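Local coordinates for sensor protein (Shewanella oneidensis, PDB 3LIC), which probably senses an extracellular signal through a double-PDC domain and relays it across the membrane to its own cytoplasmic histidine kinase region, at residues A[3-14]-A[258-269]. Sequence-based numbering, arbitrary orientation.
Sequences YLSIEKRLYENL and VMVPKHELFASL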
loop_
_atom_site.group_PDB
_atom_site.type_symbol
_atom_site.label_atom_id
_atom_site.label_comp_id
_atom_site.label_asym_id
_atom_site.label_seq_id
_atom_site.Cartn_x
_atom_site.Cartn_y
_atom_site.Cartn_z
ATOM N N TYR A 3 -17.220 23.524 -26.189
ATOM C CA TYR A 3 -16.369 22.415 -25.735
ATOM C C TYR A 3 -15.279 22.831 -24.648
ATOM O O TYR A 3 -14.872 22.006 -23.820
ATOM C CB TYR A 3 -15.810 21.572 -26.884
ATOM C CG TYR A 3 -14.481 21.008 -26.523
ATOM C CD1 TYR A 3 -14.131 19.674 -26.772
ATOM C CD2 TYR A 3 -13.540 21.831 -25.893
ATOM C CE1 TYR A 3 -12.833 19.199 -26.393
ATOM C CE2 TYR A 3 -12.279 21.376 -25.511
ATOM C CZ TYR A 3 -11.935 20.087 -25.741
ATOM O OH TYR A 3 -10.665 19.752 -25.321
ATOM N N LEU A 4 -14.844 24.109 -24.620
ATOM C CA LEU A 4 -14.058 24.588 -23.477
ATOM C C LEU A 4 -14.804 24.633 -22.162
ATOM O O LEU A 4 -14.182 24.419 -21.126
ATOM C CB LEU A 4 -13.407 25.954 -23.717
ATOM C CG LEU A 4 -12.289 25.946 -24.762
ATOM C CD1 LEU A 4 -11.693 27.344 -24.841
ATOM C CD2 LEU A 4 -11.260 24.875 -24.350
ATOM N N SER A 5 -16.102 24.925 -22.151
ATOM C CA SER A 5 -16.777 24.901 -20.886
ATOM C C SER A 5 -17.174 23.477 -20.443
ATOM O O SER A 5 -17.197 23.203 -19.275
ATOM C CB SER A 5 -17.964 25.867 -20.823
ATOM O OG SER A 5 -19.009 25.309 -21.560
ATOM N N ILE A 6 -17.438 22.576 -21.365
ATOM C CA ILE A 6 -17.722 21.189 -21.029
ATOM C C ILE A 6 -16.460 20.620 -20.387
ATOM O O ILE A 6 -16.515 20.076 -19.285
ATOM C CB ILE A 6 -18.146 20.385 -22.275
ATOM C CG1 ILE A 6 -19.602 20.752 -22.666
ATOM C CG2 ILE A 6 -18.038 18.900 -22.047
ATOM C CD1 ILE A 6 -20.060 20.164 -24.075
ATOM N N GLU A 7 -15.311 20.864 -21.022
ATOM C CA GLU A 7 -14.024 20.443 -20.470
ATOM C C GLU A 7 -13.685 21.006 -19.077
ATOM O O GLU A 7 -13.168 20.294 -18.238
ATOM C CB GLU A 7 -12.862 20.752 -21.413
ATOM C CG GLU A 7 -11.538 20.243 -20.860
ATOM C CD GLU A 7 -10.457 20.290 -21.916
ATOM O OE1 GLU A 7 -9.986 21.419 -22.216
ATOM O OE2 GLU A 7 -10.121 19.203 -22.473
ATOM N N LYS A 8 -13.939 22.291 -18.864
ATOM C CA LYS A 8 -13.688 22.850 -17.579
ATOM C C LYS A 8 -14.582 22.167 -16.487
ATOM O O LYS A 8 -14.133 21.951 -15.361
ATOM C CB LYS A 8 -13.904 24.325 -17.649
ATOM C CG LYS A 8 -13.773 25.049 -16.366
ATOM C CD LYS A 8 -14.500 26.374 -16.488
ATOM C CE LYS A 8 -14.967 26.888 -15.093
ATOM N NZ LYS A 8 -14.117 28.037 -14.673
ATOM N N ARG A 9 -15.818 21.802 -16.829
ATOM C CA ARG A 9 -16.701 21.114 -15.883
ATOM C C ARG A 9 -16.180 19.699 -15.637
ATOM O O ARG A 9 -16.235 19.231 -14.514
ATOM C CB ARG A 9 -18.138 21.020 -16.434
ATOM C CG ARG A 9 -19.243 20.639 -15.440
ATOM C CD ARG A 9 -20.636 20.909 -16.127
ATOM N NE ARG A 9 -20.479 21.896 -17.211
ATOM C CZ ARG A 9 -21.158 21.880 -18.352
ATOM N NH1 ARG A 9 -22.068 20.953 -18.550
ATOM N NH2 ARG A 9 -20.935 22.796 -19.300
ATOM N N LEU A 10 -15.735 19.006 -16.685
ATOM C CA LEU A 10 -15.171 17.682 -16.541
ATOM C C LEU A 10 -13.991 17.674 -15.572
ATOM O O LEU A 10 -13.866 16.752 -14.740
ATOM C CB LEU A 10 -14.739 17.055 -17.888
ATOM C CG LEU A 10 -15.906 16.759 -18.843
ATOM C CD1 LEU A 10 -15.423 16.275 -20.228
ATOM C CD2 LEU A 10 -16.947 15.756 -18.187
ATOM N N TYR A 11 -13.110 18.668 -15.687
ATOM C CA TYR A 11 -11.935 18.725 -14.810
ATOM C C TYR A 11 -12.329 19.027 -13.359
ATOM O O TYR A 11 -11.641 18.584 -12.401
ATOM C CB TYR A 11 -10.913 19.751 -15.289
ATOM C CG TYR A 11 -9.933 19.185 -16.302
ATOM C CD1 TYR A 11 -9.236 17.984 -16.046
ATOM C CD2 TYR A 11 -9.700 19.846 -17.523
ATOM C CE1 TYR A 11 -8.360 17.472 -16.985
ATOM C CE2 TYR A 11 -8.795 19.346 -18.458
ATOM C CZ TYR A 11 -8.134 18.170 -18.186
ATOM O OH TYR A 11 -7.243 17.692 -19.089
ATOM N N GLU A 12 -13.387 19.815 -13.184
ATOM C CA GLU A 12 -13.775 20.179 -11.819
ATOM C C GLU A 12 -14.289 18.925 -11.124
ATOM O O GLU A 12 -13.993 18.704 -9.992
ATOM C CB GLU A 12 -14.812 21.308 -11.822
ATOM C CG GLU A 12 -14.261 22.544 -12.539
ATOM C CD GLU A 12 -15.217 23.730 -12.528
ATOM O OE1 GLU A 12 -16.463 23.500 -12.499
ATOM O OE2 GLU A 12 -14.706 24.877 -12.570
ATOM N N ASN A 13 -15.017 18.086 -11.852
ATOM C CA ASN A 13 -15.585 16.880 -11.296
ATOM C C ASN A 13 -14.466 15.893 -11.010
ATOM O O ASN A 13 -14.450 15.285 -9.965
ATOM C CB ASN A 13 -16.586 16.242 -12.248
ATOM C CG ASN A 13 -17.839 17.085 -12.438
ATOM O OD1 ASN A 13 -18.079 18.039 -11.708
ATOM N ND2 ASN A 13 -18.631 16.744 -13.451
ATOM N N LEU A 14 -13.529 15.759 -11.944
ATOM C CA LEU A 14 -12.377 14.879 -11.737
ATOM C C LEU A 14 -11.590 15.357 -10.530
ATOM O O LEU A 14 -11.096 14.499 -9.792
ATOM C CB LEU A 14 -11.458 14.750 -12.974
ATOM C CG LEU A 14 -11.973 13.888 -14.126
ATOM C CD1 LEU A 14 -11.138 14.151 -15.385
ATOM C CD2 LEU A 14 -12.040 12.340 -13.858
ATOM N N VAL A 258 -6.922 10.136 -10.807
ATOM C CA VAL A 258 -8.187 9.683 -11.426
ATOM C C VAL A 258 -8.181 10.108 -12.905
ATOM O O VAL A 258 -7.928 11.258 -13.236
ATOM C CB VAL A 258 -9.419 10.323 -10.738
ATOM C CG1 VAL A 258 -10.732 9.827 -11.402
ATOM C CG2 VAL A 258 -9.406 10.032 -9.203
HETATM N N MSE A 259 -8.435 9.174 -13.794
HETATM C CA MSE A 259 -8.342 9.422 -15.229
HETATM C C MSE A 259 -9.475 8.649 -15.866
HETATM O O MSE A 259 -9.729 7.503 -15.471
HETATM C CB MSE A 259 -7.010 8.935 -15.761
HETATM C CG MSE A 259 -6.876 7.466 -15.710
HETATM SE SE MSE A 259 -5.001 6.882 -15.471
HETATM C CE MSE A 259 -5.070 6.609 -13.553
ATOM N N VAL A 260 -10.170 9.273 -16.826
ATOM C CA VAL A 260 -11.240 8.602 -17.575
ATOM C C VAL A 260 -11.052 8.923 -19.066
ATOM O O VAL A 260 -10.640 10.027 -19.422
ATOM C CB VAL A 260 -12.625 9.083 -17.087
ATOM C CG1 VAL A 260 -13.802 8.297 -17.759
ATOM C CG2 VAL A 260 -12.707 9.034 -15.555
ATOM N N PRO A 261 -11.285 7.945 -19.947
ATOM C CA PRO A 261 -11.077 8.320 -21.371
ATOM C C PRO A 261 -11.938 9.518 -21.730
ATOM O O PRO A 261 -13.066 9.636 -21.265
ATOM C CB PRO A 261 -11.523 7.097 -22.147
ATOM C CG PRO A 261 -11.307 5.884 -21.081
ATOM C CD PRO A 261 -11.613 6.508 -19.741
ATOM N N LYS A 262 -11.375 10.436 -22.511
ATOM C CA LYS A 262 -12.100 11.628 -22.904
ATOM C C LYS A 262 -13.424 11.355 -23.661
ATOM O O LYS A 262 -14.419 12.044 -23.414
ATOM C CB LYS A 262 -11.190 12.536 -23.759
ATOM C CG LYS A 262 -11.852 13.854 -24.034
ATOM C CD LYS A 262 -10.872 14.837 -24.665
ATOM C CE LYS A 262 -10.799 14.616 -26.191
ATOM N NZ LYS A 262 -9.736 15.427 -26.890
ATOM N N HIS A 263 -13.445 10.404 -24.606
ATOM C CA HIS A 263 -14.670 10.087 -25.387
ATOM C C HIS A 263 -15.836 9.829 -24.454
ATOM O O HIS A 263 -16.956 10.333 -24.623
ATOM C CB HIS A 263 -14.460 8.869 -26.351
ATOM C CG HIS A 263 -13.980 7.586 -25.701
ATOM N ND1 HIS A 263 -14.820 6.731 -25.006
ATOM C CD2 HIS A 263 -12.771 6.962 -25.744
ATOM C CE1 HIS A 263 -14.145 5.670 -24.606
ATOM N NE2 HIS A 263 -12.901 5.783 -25.039
ATOM N N GLU A 264 -15.531 9.008 -23.455
ATOM C CA GLU A 264 -16.481 8.568 -22.443
ATOM C C GLU A 264 -16.873 9.733 -21.540
ATOM O O GLU A 264 -18.045 9.897 -21.226
ATOM C CB GLU A 264 -15.864 7.425 -21.603
ATOM C CG GLU A 264 -16.539 7.252 -20.272
ATOM C CD GLU A 264 -15.949 6.115 -19.391
ATOM O OE1 GLU A 264 -15.068 5.328 -19.847
ATOM O OE2 GLU A 264 -16.429 6.015 -18.243
ATOM N N LEU A 265 -15.918 10.552 -21.114
ATOM C CA LEU A 265 -16.339 11.678 -20.274
ATOM C C LEU A 265 -17.297 12.607 -21.055
ATOM O O LEU A 265 -18.362 13.005 -20.511
ATOM C CB LEU A 265 -15.158 12.467 -19.691
ATOM C CG LEU A 265 -14.362 11.768 -18.598
ATOM C CD1 LEU A 265 -13.102 12.589 -18.271
ATOM C CD2 LEU A 265 -15.269 11.597 -17.356
ATOM N N PHE A 266 -16.914 12.955 -22.307
ATOM C CA PHE A 266 -17.816 13.766 -23.178
ATOM C C PHE A 266 -19.163 13.069 -23.458
ATOM O O PHE A 266 -20.209 13.660 -23.268
ATOM C CB PHE A 266 -17.122 14.232 -24.472
ATOM C CG PHE A 266 -16.140 15.358 -24.246
ATOM C CD1 PHE A 266 -14.955 15.144 -23.550
ATOM C CD2 PHE A 266 -16.417 16.656 -24.694
ATOM C CE1 PHE A 266 -14.029 16.197 -23.320
ATOM C CE2 PHE A 266 -15.475 17.728 -24.463
ATOM C CZ PHE A 266 -14.302 17.496 -23.773
ATOM N N ALA A 267 -19.152 11.795 -23.850
ATOM C CA ALA A 267 -20.448 11.097 -24.049
ATOM C C ALA A 267 -21.466 11.269 -22.874
ATOM O O ALA A 267 -22.619 11.641 -23.156
ATOM C CB ALA A 267 -20.254 9.634 -24.412
ATOM N N SER A 268 -21.082 11.017 -21.596
ATOM C CA SER A 268 -22.049 11.182 -20.472
ATOM C C SER A 268 -22.522 12.598 -20.370
ATOM O O SER A 268 -23.686 12.869 -20.608
ATOM C CB SER A 268 -21.523 10.806 -19.075
ATOM O OG SER A 268 -20.850 9.588 -19.121
ATOM N N LEU A 269 -21.633 13.512 -19.989
ATOM C CA LEU A 269 -22.019 14.927 -19.952
ATOM C C LEU A 269 -22.799 15.208 -21.247
ATOM O O LEU A 269 -22.245 15.318 -22.337
ATOM C CB LEU A 269 -20.791 15.830 -19.856
ATOM C CG LEU A 269 -20.908 17.118 -19.047
ATOM C CD1 LEU A 269 -21.920 18.048 -19.685
ATOM C CD2 LEU A 269 -21.318 16.814 -17.600
#
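Phe266 presses its ring into helix 3-14, a knob in the hole formed by Tyr3, Ile6, Glu7 and Leu10. This contact lies at what is probably the membrane-proximal end of a double-PDC (Cache-type) sensor: the long N-terminal helix 2-46 runs beside both domains, and here its first turns meet the last strand and the final short helix of the second domain, near where the chain would probably run on toward the membrane. The two helices cross steeply, at 104° with axes 10.7 Å apart. A phenyl ring suits this place because it offers a face to Leu10 and further contact to Tyr3 and Ile6. Leu10 lays CD1 over that face, 3.8 Å from the centroid of the Phe266 ring, a CH-pi contact. The rings of Tyr3 and Phe266 lie nearly parallel, planes at 28° and centroids 5.0 Å apart, too far displaced for much overlap. Ile6 adds its branch methyl: chi1 of -75° sets CG1 beside the backbone N and leaves CG2 anti to it, where CG2 meets CE2 and CD2 of Phe266.

Deeper in, branched aliphatic residues take over, the methyls of Leu10, Leu14, Leu265 and two valines packing against one another. Leu10 and Leu265 run alongside each other with their ends pointing opposite ways, whereas Leu14 and Leu265 meet tip to tip, CD1 to CD1 at 3.8 Å. Backbone bonds between Val258 and Ser245, and between Val260 and Leu243, hold strand 255-261 in its antiparallel sheet, and Leu243 also touches Leu14. No hydrogen bond joins the segments. The other methyl of Leu14, CD2, rests against Val260 and Val258, alternate residues that the strand turns to the same side, and lies 3.7 Å from Val258 CG1.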